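Long-range contacts in aminotransferase class-III (Ochrobactrum anthropi, PDB 5GHG), which probably transfers amino groups between amines and carbonyl compounds as an omega-transaminase, using a pyridoxal phosphate cofactor caught here in its aminated PMP form: residues D367-G372 with D449-L454; K360-L365 with S441-T446; P280-M285 with S297-N302; P184-E189 with E197-R202. The protein carries 1 engineered substitution. All coordinates share one frame; numbering follows the deposited sequence.

Contact 1 (D367-G372 with D449-L454); sequences DHPLVG and DVQASL
A turn-on-helix packing contact joins the type I beta turn His368-Val371, which leads into strand 371-377, to the last turns of the C-terminal helix 433-455, at the periphery of the chain about 27 Å from its centre. Leu370 is the main knob. Its CG lies anti to the carbonyl carbon, and the two methyls touch residues one helical turn apart: CD1 rests against Val450 CG1 at 3.8 Å, while CD2 reaches Leu454 CD1 at 3.9 Å. Between them stands Gln451, whose chain leaves anti to its backbone N and then bends at chi2 (68°), so that the amide crosses Leu370 obliquely. Gln451 OE1 comes within 3.5 Å of Leu370 CD2, and Pro369 CG lies 4.1 Å from the amide carbon, Gln451 CD. His368 meets the helix with the edge of its ring, CE1 being 4.2 Å from Gln451 CB. That ring is fixed on two sides: ND1 accepts the backbone N-H of Leu370 at 3.1 Å in a nearly straight bond (166°), and NE2 is hydrogen-bonded to Asn448 OD1 on the same helix. Val450 also packs on Leu401 and Ala405 of helix 400-411. The contact between the segments is thus van der Waals packing, largely apolar, with the amide of Gln451 against Leu370 and Pro369. Since ND1 accepts, the imidazole probably carries its proton on NE2, tying the turn to the helix.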
# COMPACT_ATOMS: atom_id res chain seq x y z
N ASP B 367 -15.94 -37.31 -9.14
CA ASP B 367 -17.06 -38.17 -8.79
C ASP B 367 -17.25 -38.33 -7.28
O ASP B 367 -18.17 -39.02 -6.86
CB ASP B 367 -16.89 -39.54 -9.44
CG ASP B 367 -15.56 -40.21 -9.06
OD1 ASP B 367 -14.67 -39.52 -8.49
OD2 ASP B 367 -15.42 -41.43 -9.34
N HIS B 368 -16.40 -37.71 -6.46
CA HIS B 368 -16.62 -37.78 -5.02
C HIS B 368 -17.97 -37.17 -4.67
O HIS B 368 -18.37 -36.15 -5.24
CB HIS B 368 -15.50 -37.05 -4.26
CG HIS B 368 -15.47 -37.37 -2.80
ND1 HIS B 368 -16.32 -36.78 -1.89
CD2 HIS B 368 -14.71 -38.25 -2.10
CE1 HIS B 368 -16.08 -37.26 -0.69
NE2 HIS B 368 -15.11 -38.16 -0.78
N PRO B 369 -18.70 -37.75 -3.70
CA PRO B 369 -20.04 -37.22 -3.39
C PRO B 369 -20.05 -35.78 -2.89
O PRO B 369 -21.09 -35.13 -2.97
CB PRO B 369 -20.55 -38.18 -2.30
CG PRO B 369 -19.35 -38.90 -1.80
CD PRO B 369 -18.40 -38.98 -2.97
N LEU B 370 -18.92 -35.26 -2.41
CA LEU B 370 -18.86 -33.89 -1.90
C LEU B 370 -18.34 -32.88 -2.92
O LEU B 370 -18.26 -31.69 -2.59
CB LEU B 370 -17.99 -33.84 -0.65
CG LEU B 370 -18.57 -34.45 0.61
CD1 LEU B 370 -17.59 -34.29 1.76
CD2 LEU B 370 -19.89 -33.79 0.95
N VAL B 371 -17.98 -33.31 -4.12
CA VAL B 371 -17.29 -32.42 -5.06
C VAL B 371 -18.31 -31.97 -6.12
O VAL B 371 -18.80 -32.79 -6.90
CB VAL B 371 -16.08 -33.10 -5.67
CG1 VAL B 371 -15.53 -32.25 -6.84
CG2 VAL B 371 -14.98 -33.30 -4.61
N GLY B 372 -18.62 -30.68 -6.14
CA GLY B 372 -19.51 -30.15 -7.15
C GLY B 372 -18.80 -29.84 -8.45
O GLY B 372 -19.32 -30.11 -9.53
N ASP B 449 -13.24 -38.15 5.13
CA ASP B 449 -13.49 -37.87 6.54
C ASP B 449 -14.73 -36.99 6.70
O ASP B 449 -15.58 -37.25 7.56
CB ASP B 449 -12.30 -37.18 7.18
CG ASP B 449 -11.17 -38.14 7.52
OD1 ASP B 449 -11.38 -39.37 7.38
OD2 ASP B 449 -10.07 -37.65 7.93
N VAL B 450 -14.82 -35.91 5.93
CA VAL B 450 -15.93 -34.99 6.06
C VAL B 450 -17.24 -35.70 5.69
O VAL B 450 -18.27 -35.54 6.36
CB VAL B 450 -15.71 -33.74 5.19
CG1 VAL B 450 -16.95 -32.88 5.21
CG2 VAL B 450 -14.50 -32.94 5.71
N GLN B 451 -17.22 -36.48 4.61
CA GLN B 451 -18.41 -37.22 4.21
C GLN B 451 -18.87 -38.17 5.32
O GLN B 451 -20.05 -38.23 5.66
CB GLN B 451 -18.14 -37.98 2.92
CG GLN B 451 -19.23 -38.94 2.49
CD GLN B 451 -20.51 -38.24 2.07
OE1 GLN B 451 -20.59 -37.00 2.04
NE2 GLN B 451 -21.53 -39.02 1.71
N ALA B 452 -17.93 -38.90 5.92
CA ALA B 452 -18.27 -39.79 7.02
C ALA B 452 -18.88 -39.01 8.18
O ALA B 452 -19.87 -39.44 8.78
CB ALA B 452 -17.04 -40.56 7.48
N SER B 453 -18.30 -37.86 8.50
CA SER B 453 -18.80 -37.06 9.61
C SER B 453 -20.21 -36.55 9.34
O SER B 453 -21.06 -36.52 10.24
CB SER B 453 -17.84 -35.90 9.88
OG SER B 453 -18.46 -34.86 10.59
N LEU B 454 -20.49 -36.16 8.09
CA LEU B 454 -21.82 -35.68 7.75
C LEU B 454 -22.88 -36.78 7.90
O LEU B 454 -23.98 -36.52 8.37
CB LEU B 454 -21.83 -35.12 6.33
CG LEU B 454 -21.00 -33.85 6.13
CD1 LEU B 454 -21.05 -33.40 4.67
CD2 LEU B 454 -21.50 -32.75 7.03

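Contact 2 (K360-L365 with S441-T446); sequences KRLREL and SALEAT
Ser441 opens the helical segment 441-446 with a polar contact. Its OG accepts a hydrogen bond from Arg361 NH2 at 3.2 Å; the oxygen lies almost in the guanidinium plane, although the N-H is bent (143°). Arg361 gets there by folding back at chi2 and chi3, and its stronger partner is Asp437, one turn earlier on the same helix, which forms a salt bridge with NH1. Asp437 also offers its carbonyl to Ser441 OG, so serine and arginine share this neighbour. An alanine in place of Arg361 would remove the guanidinium and would probably loosen the polar tie between the two helices, leaving the leucine packing to hold them. Leu443 points toward the other segment with CG anti to its backbone N, and its CD2 is gripped by two leucines. Leu362 CD2 meets it at 3.6 Å, the side chains crossing at about a right angle, and Leu365 CD1 approaches Leu443 CD2 obliquely at 3.8 Å. Glu444 then lends its aliphatic part: Leu365 CD2 lies 4.0 Å from Glu444 CB. The carboxylate of Glu444 does not touch Arg361, but Glu444 OE1 lies 5.2 Å from Arg361 NH2, near enough that the charges may attract. With Leu362 and Leu443 also resting on Val383 of strand 380-385, this is a leucine-centred layer of two helices packed over a sheet, as expected in the small domain of fold-type I aminotransferases.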
# COMPACT_ATOMS: atom_id res chain seq x y z
N LYS B 360 -4.84 -33.14 -13.37
CA LYS B 360 -5.34 -34.50 -13.61
C LYS B 360 -5.69 -35.19 -12.30
O LYS B 360 -6.78 -35.77 -12.17
CB LYS B 360 -4.29 -35.29 -14.39
CG LYS B 360 -4.64 -36.76 -14.63
CD LYS B 360 -3.42 -37.52 -15.16
CE LYS B 360 -3.75 -38.98 -15.51
NZ LYS B 360 -4.67 -39.08 -16.68
N ARG B 361 -4.79 -35.14 -11.31
CA ARG B 361 -5.07 -35.78 -10.03
C ARG B 361 -6.32 -35.20 -9.37
O ARG B 361 -7.16 -35.94 -8.85
CB ARG B 361 -3.86 -35.66 -9.09
CG ARG B 361 -2.73 -36.64 -9.45
CD ARG B 361 -3.11 -38.07 -9.07
NE ARG B 361 -3.56 -38.14 -7.67
CZ ARG B 361 -2.75 -38.40 -6.65
NH1 ARG B 361 -1.47 -38.63 -6.89
NH2 ARG B 361 -3.23 -38.43 -5.40
N LEU B 362 -6.48 -33.87 -9.40
CA LEU B 362 -7.65 -33.28 -8.78
C LEU B 362 -8.94 -33.72 -9.48
O LEU B 362 -9.97 -33.93 -8.83
CB LEU B 362 -7.55 -31.75 -8.74
CG LEU B 362 -6.63 -31.13 -7.70
CD1 LEU B 362 -6.48 -29.63 -7.95
CD2 LEU B 362 -7.13 -31.37 -6.27
N ARG B 363 -8.90 -33.83 -10.80
CA ARG B 363 -10.11 -34.20 -11.51
C ARG B 363 -10.51 -35.66 -11.28
O ARG B 363 -11.66 -36.02 -11.51
CB ARG B 363 -9.95 -33.89 -13.00
CG ARG B 363 -10.22 -32.39 -13.26
CD ARG B 363 -9.83 -31.95 -14.64
NE ARG B 363 -10.10 -30.53 -14.85
CZ ARG B 363 -9.37 -29.55 -14.35
NH1 ARG B 363 -8.32 -29.85 -13.59
NH2 ARG B 363 -9.66 -28.27 -14.62
N GLU B 364 -9.59 -36.49 -10.80
CA GLU B 364 -9.96 -37.84 -10.40
C GLU B 364 -10.94 -37.86 -9.23
O GLU B 364 -11.54 -38.90 -8.96
CB GLU B 364 -8.71 -38.66 -10.05
CG GLU B 364 -7.78 -38.86 -11.24
CD GLU B 364 -6.42 -39.45 -10.86
OE1 GLU B 364 -6.18 -39.70 -9.67
OE2 GLU B 364 -5.58 -39.65 -11.77
N LEU B 365 -11.11 -36.73 -8.53
CA LEU B 365 -12.05 -36.63 -7.43
C LEU B 365 -13.40 -36.07 -7.85
O LEU B 365 -14.25 -35.88 -6.99
CB LEU B 365 -11.47 -35.75 -6.31
CG LEU B 365 -10.04 -36.04 -5.89
CD1 LEU B 365 -9.68 -35.10 -4.75
CD2 LEU B 365 -9.85 -37.50 -5.51
N SER B 441 -3.67 -36.43 -2.24
CA SER B 441 -4.10 -37.53 -1.39
C SER B 441 -4.63 -37.02 -0.05
O SER B 441 -5.56 -37.61 0.52
CB SER B 441 -2.96 -38.52 -1.16
OG SER B 441 -2.57 -39.12 -2.38
N ALA B 442 -4.08 -35.93 0.47
CA ALA B 442 -4.62 -35.36 1.71
C ALA B 442 -6.03 -34.79 1.48
O ALA B 442 -6.90 -34.88 2.36
CB ALA B 442 -3.70 -34.28 2.26
N LEU B 443 -6.26 -34.19 0.32
CA LEU B 443 -7.59 -33.71 0.00
C LEU B 443 -8.58 -34.87 -0.12
O LEU B 443 -9.69 -34.81 0.41
CB LEU B 443 -7.58 -32.88 -1.27
CG LEU B 443 -8.96 -32.44 -1.77
CD1 LEU B 443 -9.66 -31.55 -0.74
CD2 LEU B 443 -8.83 -31.76 -3.12
N GLU B 444 -8.19 -35.93 -0.82
CA GLU B 444 -9.08 -37.07 -0.97
C GLU B 444 -9.48 -37.65 0.39
O GLU B 444 -10.67 -37.90 0.65
CB GLU B 444 -8.44 -38.16 -1.83
CG GLU B 444 -9.29 -39.41 -1.91
CD GLU B 444 -8.75 -40.43 -2.90
OE1 GLU B 444 -7.56 -40.35 -3.25
OE2 GLU B 444 -9.53 -41.29 -3.32
N ALA B 445 -8.50 -37.87 1.27
CA ALA B 445 -8.79 -38.39 2.60
C ALA B 445 -9.64 -37.41 3.40
O ALA B 445 -10.52 -37.81 4.17
CB ALA B 445 -7.49 -38.72 3.33
N THR B 446 -9.37 -36.11 3.24
CA THR B 446 -10.18 -35.08 3.89
C THR B 446 -11.65 -35.19 3.47
O THR B 446 -12.55 -35.12 4.31
CB THR B 446 -9.65 -33.69 3.52
OG1 THR B 446 -8.39 -33.48 4.16
CG2 THR B 446 -10.62 -32.64 3.99

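Contact 3 (P280-M285 with S297-N302); sequences PDILVM and SAFLIN
Two neighbouring strands run antiparallel (169°), their short axes 4.6 Å apart, and their side chains alternate between two differently shaped faces. On the face bearing Met285, Leu283, Ala298 and Leu300, the methionine reaches across the hairpin. Bent at chi3 (-78°), it brings CE to 3.5 Å from Leu300 CD1, and this methyl sits in the shallow dip over the small Ala298, whose CB is 4.1 Å from Met285 CE. On the other face, Phe299 and Ile301 take the crowded chi1 position, between backbone N and carbonyl carbon. Phe299 thus turns its ring away and leaves its CB as the part that Val284 CG2 meets, while Ile282 fits alongside Ile301, CG1 to CG2 at 4.1 Å. Paired backbone hydrogen bonds link Leu283 with Leu300 and Met285 with Ala298, and Asn302 N donates to Asp281 O. At that end, next to the Ile282-Ile301 pair, Asn302 ND2 donates to the anti lone pair of Asp281 OD1 at 3.1 Å, while Asn302 OD1 caps Val305 N and Asp281 binds Leu255 N and Arg304. The side chain of Ser297 lies about 5 Å from the bound PMP. The hairpin is flanked in the sheet by strands 254-258 and 111-115, and helix 118-135 covers Val284 and Phe299.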
# COMPACT_ATOMS: atom_id res chain seq x y z
N PRO B 280 -3.71 -7.14 -23.61
CA PRO B 280 -3.99 -5.97 -22.78
C PRO B 280 -3.23 -4.73 -23.22
O PRO B 280 -2.14 -4.81 -23.80
CB PRO B 280 -3.52 -6.42 -21.39
CG PRO B 280 -2.47 -7.46 -21.66
CD PRO B 280 -2.96 -8.18 -22.90
N ASP B 281 -3.82 -3.57 -22.92
CA ASP B 281 -3.13 -2.30 -23.03
C ASP B 281 -2.31 -1.97 -21.79
O ASP B 281 -1.33 -1.22 -21.88
CB ASP B 281 -4.14 -1.17 -23.27
CG ASP B 281 -4.94 -1.37 -24.54
OD1 ASP B 281 -4.37 -1.14 -25.62
OD2 ASP B 281 -6.13 -1.79 -24.45
N ILE B 282 -2.72 -2.50 -20.64
CA ILE B 282 -2.11 -2.27 -19.34
C ILE B 282 -2.03 -3.63 -18.64
O ILE B 282 -3.00 -4.39 -18.66
CB ILE B 282 -2.93 -1.27 -18.50
CG1 ILE B 282 -3.09 0.07 -19.25
CG2 ILE B 282 -2.33 -1.06 -17.09
CD1 ILE B 282 -3.97 1.08 -18.50
N LEU B 283 -0.90 -3.92 -18.02
CA LEU B 283 -0.69 -5.20 -17.35
C LEU B 283 -0.19 -4.93 -15.93
O LEU B 283 0.80 -4.22 -15.76
CB LEU B 283 0.30 -6.08 -18.11
CG LEU B 283 0.38 -7.55 -17.70
CD1 LEU B 283 0.78 -8.40 -18.89
CD2 LEU B 283 1.36 -7.75 -16.55
N VAL B 284 -0.86 -5.51 -14.93
CA VAL B 284 -0.58 -5.26 -13.52
C VAL B 284 0.03 -6.51 -12.91
O VAL B 284 -0.48 -7.62 -13.10
CB VAL B 284 -1.84 -4.84 -12.75
CG1 VAL B 284 -1.48 -4.43 -11.30
CG2 VAL B 284 -2.61 -3.70 -13.47
N MET B 285 1.12 -6.34 -12.16
CA MET B 285 1.87 -7.45 -11.60
C MET B 285 2.16 -7.21 -10.12
O MET B 285 2.30 -6.07 -9.67
CB MET B 285 3.21 -7.64 -12.31
CG MET B 285 3.08 -8.04 -13.76
SD MET B 285 4.57 -7.55 -14.69
CE MET B 285 4.28 -5.79 -14.93
N SER B 297 5.21 -4.00 -6.48
CA SER B 297 4.29 -4.27 -7.57
C SER B 297 4.65 -3.35 -8.72
O SER B 297 5.41 -2.40 -8.56
CB SER B 297 2.84 -4.06 -7.14
OG SER B 297 2.58 -4.82 -5.97
N ALA B 298 4.06 -3.62 -9.88
CA ALA B 298 4.40 -2.89 -11.09
C ALA B 298 3.21 -2.95 -12.02
O ALA B 298 2.43 -3.90 -11.99
CB ALA B 298 5.64 -3.47 -11.79
N PHE B 299 3.09 -1.94 -12.87
CA PHE B 299 2.23 -2.09 -14.03
C PHE B 299 2.96 -1.60 -15.27
O PHE B 299 3.84 -0.73 -15.20
CB PHE B 299 0.87 -1.42 -13.85
CG PHE B 299 0.92 0.08 -13.64
CD1 PHE B 299 1.02 0.61 -12.35
CD2 PHE B 299 0.81 0.95 -14.72
CE1 PHE B 299 1.03 1.98 -12.15
CE2 PHE B 299 0.84 2.33 -14.53
CZ PHE B 299 0.95 2.85 -13.25
N LEU B 300 2.64 -2.22 -16.40
CA LEU B 300 3.18 -1.85 -17.70
C LEU B 300 2.08 -1.21 -18.53
O LEU B 300 0.91 -1.62 -18.44
CB LEU B 300 3.70 -3.09 -18.43
CG LEU B 300 4.95 -3.75 -17.84
CD1 LEU B 300 5.05 -5.18 -18.33
CD2 LEU B 300 6.15 -2.97 -18.30
N ILE B 301 2.45 -0.23 -19.35
CA ILE B 301 1.50 0.35 -20.29
C ILE B 301 2.10 0.35 -21.68
O ILE B 301 3.32 0.47 -21.85
CB ILE B 301 1.07 1.79 -19.88
CG1 ILE B 301 2.26 2.73 -19.97
CG2 ILE B 301 0.49 1.80 -18.47
CD1 ILE B 301 1.88 4.17 -19.71
N ASN B 302 1.24 0.22 -22.69
CA ASN B 302 1.74 0.19 -24.05
C ASN B 302 1.82 1.61 -24.61
O ASN B 302 1.55 2.61 -23.91
CB ASN B 302 0.91 -0.74 -24.91
CG ASN B 302 -0.52 -0.28 -25.11
OD1 ASN B 302 -0.89 0.82 -24.73
ND2 ASN B 302 -1.32 -1.11 -25.74

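Contact 4 (P184-E189 with E197-R202); sequences PHFYRE and EQFATR
Aromatic and apolar packing dominates this contact, in which the ring of Phe199, on helix 196-214, is inserted against the short helix 186-189 and the loop before it. With CG anti to the backbone N, Phe199 brings CE2 to 3.5 Å from Phe186 N, while Pro184 C lies at the ring edge, near its plane. Phe186 slides past it in the opposite direction, the planes inclined by 43° and the centroids 5.6 Å apart, with Phe186 CD1 3.7 Å from Phe199 CD2. Glu189 CB reaches Phe199 CZ at 3.6 Å from the same side of the ring as Phe186, nearer its tip, so one side of the ring lies along the short helix. An alanine at Phe199 would remove the ring and is likely to cost most of the packing that seats helix 186-189 against helix 196-214.

Polar interactions lie beside the ring. Arg202, bent at chi3, brings NH1 to Glu189 O in a weak hydrogen bond of 3.0 Å with a bent N-H (128°). One water bridges carboxylate and guanidinium, whose charged groups do not touch, donating to Glu189 OE2 at 2.9 Å and accepting from Arg202 NH2 at 2.9 Å; the opposite charges may still attract. The guanidinium is otherwise engaged by Glu194 and Glu206, which probably stabilise its positive charge.

These are two consecutive helices, joined by a short connection and running in broadly the same direction, packed through one phenylalanine that lies along the short helix and the loop leading into it, with His185 at the N-cap position.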
# COMPACT_ATOMS: atom_id res chain seq x y z
N PRO B 184 -17.80 -14.71 -14.99
CA PRO B 184 -17.78 -15.79 -16.00
C PRO B 184 -17.59 -17.17 -15.39
O PRO B 184 -16.65 -17.89 -15.73
CB PRO B 184 -16.62 -15.37 -16.92
CG PRO B 184 -15.71 -14.61 -16.04
CD PRO B 184 -16.53 -13.95 -14.97
N HIS B 185 -18.48 -17.56 -14.48
CA HIS B 185 -18.40 -18.85 -13.80
C HIS B 185 -19.55 -19.74 -14.29
O HIS B 185 -20.66 -19.65 -13.78
CB HIS B 185 -18.45 -18.71 -12.28
CG HIS B 185 -18.15 -20.00 -11.56
ND1 HIS B 185 -18.39 -20.17 -10.22
CD2 HIS B 185 -17.63 -21.17 -12.00
CE1 HIS B 185 -18.02 -21.38 -9.86
NE2 HIS B 185 -17.56 -22.01 -10.92
N PHE B 186 -19.25 -20.61 -15.25
CA PHE B 186 -20.30 -21.38 -15.92
C PHE B 186 -21.07 -22.26 -14.93
O PHE B 186 -22.30 -22.33 -14.97
CB PHE B 186 -19.68 -22.21 -17.04
CG PHE B 186 -20.66 -23.04 -17.81
CD1 PHE B 186 -21.75 -22.46 -18.43
CD2 PHE B 186 -20.46 -24.41 -17.94
CE1 PHE B 186 -22.65 -23.23 -19.16
CE2 PHE B 186 -21.36 -25.19 -18.68
CZ PHE B 186 -22.46 -24.59 -19.28
N TYR B 187 -20.35 -22.91 -14.02
CA TYR B 187 -20.99 -23.79 -13.04
C TYR B 187 -22.03 -23.06 -12.20
O TYR B 187 -23.06 -23.64 -11.82
CB TYR B 187 -19.91 -24.42 -12.14
CG TYR B 187 -20.43 -25.32 -11.03
CD1 TYR B 187 -20.99 -26.56 -11.32
CD2 TYR B 187 -20.32 -24.94 -9.70
CE1 TYR B 187 -21.45 -27.39 -10.30
CE2 TYR B 187 -20.78 -25.77 -8.68
CZ TYR B 187 -21.34 -26.99 -8.99
OH TYR B 187 -21.79 -27.81 -7.99
N ARG B 188 -21.77 -21.81 -11.84
CA ARG B 188 -22.68 -21.06 -10.99
C ARG B 188 -23.61 -20.11 -11.75
O ARG B 188 -24.59 -19.64 -11.17
CB ARG B 188 -21.89 -20.25 -9.95
CG ARG B 188 -21.35 -21.10 -8.78
CD ARG B 188 -22.49 -21.56 -7.89
NE ARG B 188 -22.10 -22.61 -6.96
CZ ARG B 188 -22.96 -23.34 -6.24
NH1 ARG B 188 -24.26 -23.10 -6.35
NH2 ARG B 188 -22.54 -24.30 -5.44
N GLU B 189 -23.32 -19.80 -13.01
CA GLU B 189 -24.08 -18.78 -13.72
C GLU B 189 -24.77 -19.29 -14.97
O GLU B 189 -25.68 -18.62 -15.46
CB GLU B 189 -23.18 -17.60 -14.11
CG GLU B 189 -22.60 -16.84 -12.92
CD GLU B 189 -23.62 -15.98 -12.24
OE1 GLU B 189 -23.38 -15.57 -11.08
OE2 GLU B 189 -24.68 -15.70 -12.86
N GLU B 197 -19.93 -22.34 -24.42
CA GLU B 197 -19.69 -21.29 -25.39
C GLU B 197 -20.90 -20.35 -25.53
O GLU B 197 -20.72 -19.16 -25.80
CB GLU B 197 -19.30 -21.87 -26.75
CG GLU B 197 -17.91 -22.50 -26.74
CD GLU B 197 -17.39 -22.84 -28.15
OE1 GLU B 197 -16.33 -23.52 -28.24
OE2 GLU B 197 -18.02 -22.41 -29.13
N GLN B 198 -22.11 -20.86 -25.36
CA GLN B 198 -23.27 -19.98 -25.38
C GLN B 198 -23.22 -19.03 -24.19
O GLN B 198 -23.57 -17.85 -24.31
CB GLN B 198 -24.57 -20.81 -25.36
CG GLN B 198 -25.85 -19.99 -25.32
CD GLN B 198 -25.99 -19.00 -26.46
OE1 GLN B 198 -26.42 -17.84 -26.27
NE2 GLN B 198 -25.63 -19.43 -27.65
N PHE B 199 -22.79 -19.53 -23.03
CA PHE B 199 -22.64 -18.69 -21.85
C PHE B 199 -21.62 -17.57 -22.11
O PHE B 199 -21.82 -16.43 -21.72
CB PHE B 199 -22.22 -19.58 -20.68
CG PHE B 199 -21.86 -18.85 -19.43
CD1 PHE B 199 -22.80 -18.04 -18.79
CD2 PHE B 199 -20.60 -19.01 -18.87
CE1 PHE B 199 -22.46 -17.40 -17.61
CE2 PHE B 199 -20.28 -18.35 -17.69
CZ PHE B 199 -21.20 -17.56 -17.07
N ALA B 200 -20.53 -17.89 -22.81
CA ALA B 200 -19.55 -16.88 -23.16
C ALA B 200 -20.15 -15.83 -24.09
O ALA B 200 -19.93 -14.62 -23.93
CB ALA B 200 -18.33 -17.52 -23.80
N THR B 201 -20.92 -16.28 -25.08
CA THR B 201 -21.63 -15.35 -25.94
C THR B 201 -22.56 -14.46 -25.14
O THR B 201 -22.60 -13.24 -25.35
CB THR B 201 -22.39 -16.13 -27.02
OG1 THR B 201 -21.46 -16.70 -27.93
CG2 THR B 201 -23.36 -15.22 -27.79
N ARG B 202 -23.31 -15.04 -24.20
CA ARG B 202 -24.22 -14.22 -23.41
C ARG B 202 -23.46 -13.19 -22.56
O ARG B 202 -23.92 -12.06 -22.39
CB ARG B 202 -25.10 -15.09 -22.51
CG ARG B 202 -25.94 -14.27 -21.54
CD ARG B 202 -27.10 -15.04 -20.91
NE ARG B 202 -26.66 -16.13 -20.03
CZ ARG B 202 -26.41 -16.01 -18.74
NH1 ARG B 202 -26.05 -17.07 -18.02
NH2 ARG B 202 -26.52 -14.82 -18.16
O HOH W 1 -25.07 -15.00 -15.63

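Along the chain the order is contact 4, contact 3, then contacts 2 and 1, whose segments alternate. Contacts 1 and 2 share helix 433-455, lie about 12 Å apart between centres, and touch where Val371 CB meets Leu365 O at 3.6 Å; together they fix the link between helix 347-363 and strand 371-377 against the C-terminal helix. That strand belongs to one mixed sheet, the hairpin of contact 3 to another, across the chain's centre, its centre about 42 Å from that of contact 1 and about 36 Å from that of contact 2. Contact 4 bridges toward the first region: Tyr187 OH packs on Gly372 CA at 3.4 Å. Only contact 3 builds the core beside PMP.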